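Long-range contact in C-type lectin domain family 4, member a4 (Mus musculus, PDB 3VYJ), which probably acts as a calcium-dependent, carbohydrate-binding pattern recognition receptor of the immune system, this chain being its C-type lectin domain: residues A[13-18]-A[124-129]. Sequence-based numbering, arbitrary orientation.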
loop_
_atom_site.group_PDB
_atom_site.type_symbol
_atom_site.label_atom_id
_atom_site.label_comp_id
_atom_site.label_asym_id
_atom_site.label_seq_id
_atom_site.Cartn_x
_atom_site.Cartn_y
_atom_site.Cartn_z
ATOM N N HIS A 13 5.498 1.811 14.065
ATOM C CA HIS A 13 4.196 1.948 13.387
ATOM C C HIS A 13 3.201 0.875 13.775
ATOM O O HIS A 13 3.587 -0.182 14.270
ATOM C CB HIS A 13 4.366 1.959 11.859
ATOM C CG HIS A 13 5.166 3.132 11.326
ATOM N ND1 HIS A 13 4.655 4.389 11.233
ATOM C CD2 HIS A 13 6.462 3.198 10.815
ATOM C CE1 HIS A 13 5.585 5.209 10.719
ATOM N NE2 HIS A 13 6.689 4.478 10.460
ATOM N N CYS A 14 1.915 1.139 13.522
ATOM C CA CYS A 14 0.823 0.173 13.646
ATOM C C CYS A 14 0.179 0.052 12.290
ATOM O O CYS A 14 0.068 1.062 11.564
ATOM C CB CYS A 14 -0.253 0.662 14.621
ATOM S SG CYS A 14 0.337 1.114 16.260
ATOM N N TYR A 15 -0.278 -1.157 11.948
ATOM C CA TYR A 15 -0.824 -1.439 10.626
ATOM C C TYR A 15 -2.173 -2.056 10.788
ATOM O O TYR A 15 -2.407 -2.781 11.744
ATOM C CB TYR A 15 0.088 -2.394 9.833
ATOM C CG TYR A 15 1.422 -1.775 9.564
ATOM C CD1 TYR A 15 1.650 -1.070 8.378
ATOM C CD2 TYR A 15 2.441 -1.828 10.513
ATOM C CE1 TYR A 15 2.856 -0.445 8.142
ATOM C CE2 TYR A 15 3.665 -1.212 10.282
ATOM C CZ TYR A 15 3.869 -0.524 9.089
ATOM O OH TYR A 15 5.074 0.088 8.820
ATOM N N PHE A 16 -3.062 -1.784 9.838
ATOM C CA PHE A 16 -4.397 -2.340 9.882
ATOM C C PHE A 16 -4.752 -2.789 8.469
ATOM O O PHE A 16 -4.621 -2.005 7.515
ATOM C CB PHE A 16 -5.365 -1.272 10.378
ATOM C CG PHE A 16 -6.720 -1.791 10.739
ATOM C CD1 PHE A 16 -7.027 -2.103 12.061
ATOM C CD2 PHE A 16 -7.695 -1.970 9.765
ATOM C CE1 PHE A 16 -8.280 -2.587 12.398
ATOM C CE2 PHE A 16 -8.950 -2.448 10.103
ATOM C CZ PHE A 16 -9.242 -2.756 11.422
ATOM N N ILE A 17 -5.197 -4.042 8.338
ATOM C CA ILE A 17 -5.573 -4.610 7.051
ATOM C C ILE A 17 -7.066 -4.396 6.869
ATOM O O ILE A 17 -7.863 -4.883 7.656
ATOM C CB ILE A 17 -5.246 -6.129 6.972
ATOM C CG1 ILE A 17 -3.842 -6.460 7.519
ATOM C CG2 ILE A 17 -5.410 -6.670 5.554
ATOM C CD1 ILE A 17 -2.672 -5.702 6.915
ATOM N N LEU A 18 -7.450 -3.627 5.853
ATOM C CA LEU A 18 -8.859 -3.417 5.534
ATOM C C LEU A 18 -9.269 -4.489 4.544
ATOM O O LEU A 18 -8.895 -4.439 3.372
ATOM C CB LEU A 18 -9.101 -2.008 4.950
ATOM C CG LEU A 18 -8.832 -0.759 5.814
ATOM C CD1 LEU A 18 -9.096 0.526 5.028
ATOM C CD2 LEU A 18 -9.668 -0.750 7.090
ATOM N N VAL A 124 -4.226 -1.374 3.149
ATOM C CA VAL A 124 -3.529 -1.385 4.441
ATOM C C VAL A 124 -3.287 0.054 4.905
ATOM O O VAL A 124 -2.722 0.851 4.130
ATOM C CB VAL A 124 -2.164 -2.089 4.296
ATOM C CG1 VAL A 124 -1.426 -2.167 5.635
ATOM C CG2 VAL A 124 -2.359 -3.464 3.657
ATOM N N CYS A 125 -3.726 0.376 6.140
ATOM C CA CYS A 125 -3.525 1.672 6.787
ATOM C C CYS A 125 -2.348 1.584 7.728
ATOM O O CYS A 125 -2.029 0.494 8.235
ATOM C CB CYS A 125 -4.759 2.095 7.605
ATOM S SG CYS A 125 -6.347 1.981 6.753
ATOM N N GLN A 126 -1.692 2.722 7.967
ATOM C CA GLN A 126 -0.662 2.829 8.995
ATOM C C GLN A 126 -0.769 4.124 9.766
ATOM O O GLN A 126 -1.279 5.123 9.258
ATOM C CB GLN A 126 0.767 2.653 8.453
ATOM C CG GLN A 126 1.352 3.882 7.785
ATOM C CD GLN A 126 2.740 3.672 7.206
ATOM O OE1 GLN A 126 3.303 2.585 7.235
ATOM N NE2 GLN A 126 3.300 4.729 6.694
ATOM N N VAL A 127 -0.273 4.085 11.002
ATOM C CA VAL A 127 -0.271 5.218 11.910
ATOM C C VAL A 127 0.940 5.039 12.822
ATOM O O VAL A 127 1.399 3.907 13.038
ATOM C CB VAL A 127 -1.596 5.294 12.703
ATOM C CG1 VAL A 127 -1.728 4.150 13.711
ATOM C CG2 VAL A 127 -1.764 6.659 13.385
ATOM N N LYS A 128 1.497 6.143 13.304
ATOM C CA LYS A 128 2.630 6.108 14.205
ATOM C C LYS A 128 2.241 5.424 15.509
ATOM O O LYS A 128 1.160 5.666 16.052
ATOM C CB LYS A 128 3.096 7.532 14.492
ATOM C CG LYS A 128 4.603 7.699 14.551
ATOM C CD LYS A 128 5.092 8.751 13.543
ATOM C CE LYS A 128 4.686 8.417 12.101
ATOM N NZ LYS A 128 5.573 8.988 11.042
ATOM N N LYS A 129 3.106 4.531 15.979
ATOM C CA LYS A 129 2.995 3.994 17.323
ATOM C C LYS A 129 3.764 4.974 18.198
ATOM O O LYS A 129 3.187 5.589 19.068
ATOM C CB LYS A 129 3.661 2.620 17.399
ATOM C CG LYS A 129 3.330 1.777 18.625
ATOM C CD LYS A 129 4.201 0.523 18.592
ATOM C CE LYS A 129 3.890 -0.461 19.709
ATOM N NZ LYS A 129 4.194 0.108 21.054
#
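C14 and V127 form one antiparallel hydrogen-bonded pair and F16 and C125 the other, joining strand 13-18 to strand 124-128 near the two ends of the chain, a pairing characteristic of the C-type lectin fold. C14 N gives its hydrogen to V127 O at 2.9 Å, almost straight (167°), and C125 N reaches F16 O at 2.9 Å; the return bonds, V127 N to C14 O and F16 N to C125 O, close each pair.

Y15 shares a face with Q126, I17 and V124. Its CB lies 3.9 Å from C125 O; farther out, CD1 meets Q126 CB at 3.8 Å, and CE1 is 3.7 Å from that same CB. With CG beside the backbone N (chi1 -64°), the ring runs alongside Q126, pointing the same way. An aromatic suits this place, since F50, F10 and I51 also pack on it. Beyond it, I17 CD1 touches both methyls of V124.

C14, F16, C125 and V127 occupy the other face. C125 SG, bonded to C32, meets L18 CD1 at 3.6 Å, while C14 SG, bonded to C3, meets K129 CB at 3.8 Å. Backbone bonds thus set the register, apolar contacts line both faces, and two disulfides tie the paired strands covalently to other parts of the chain.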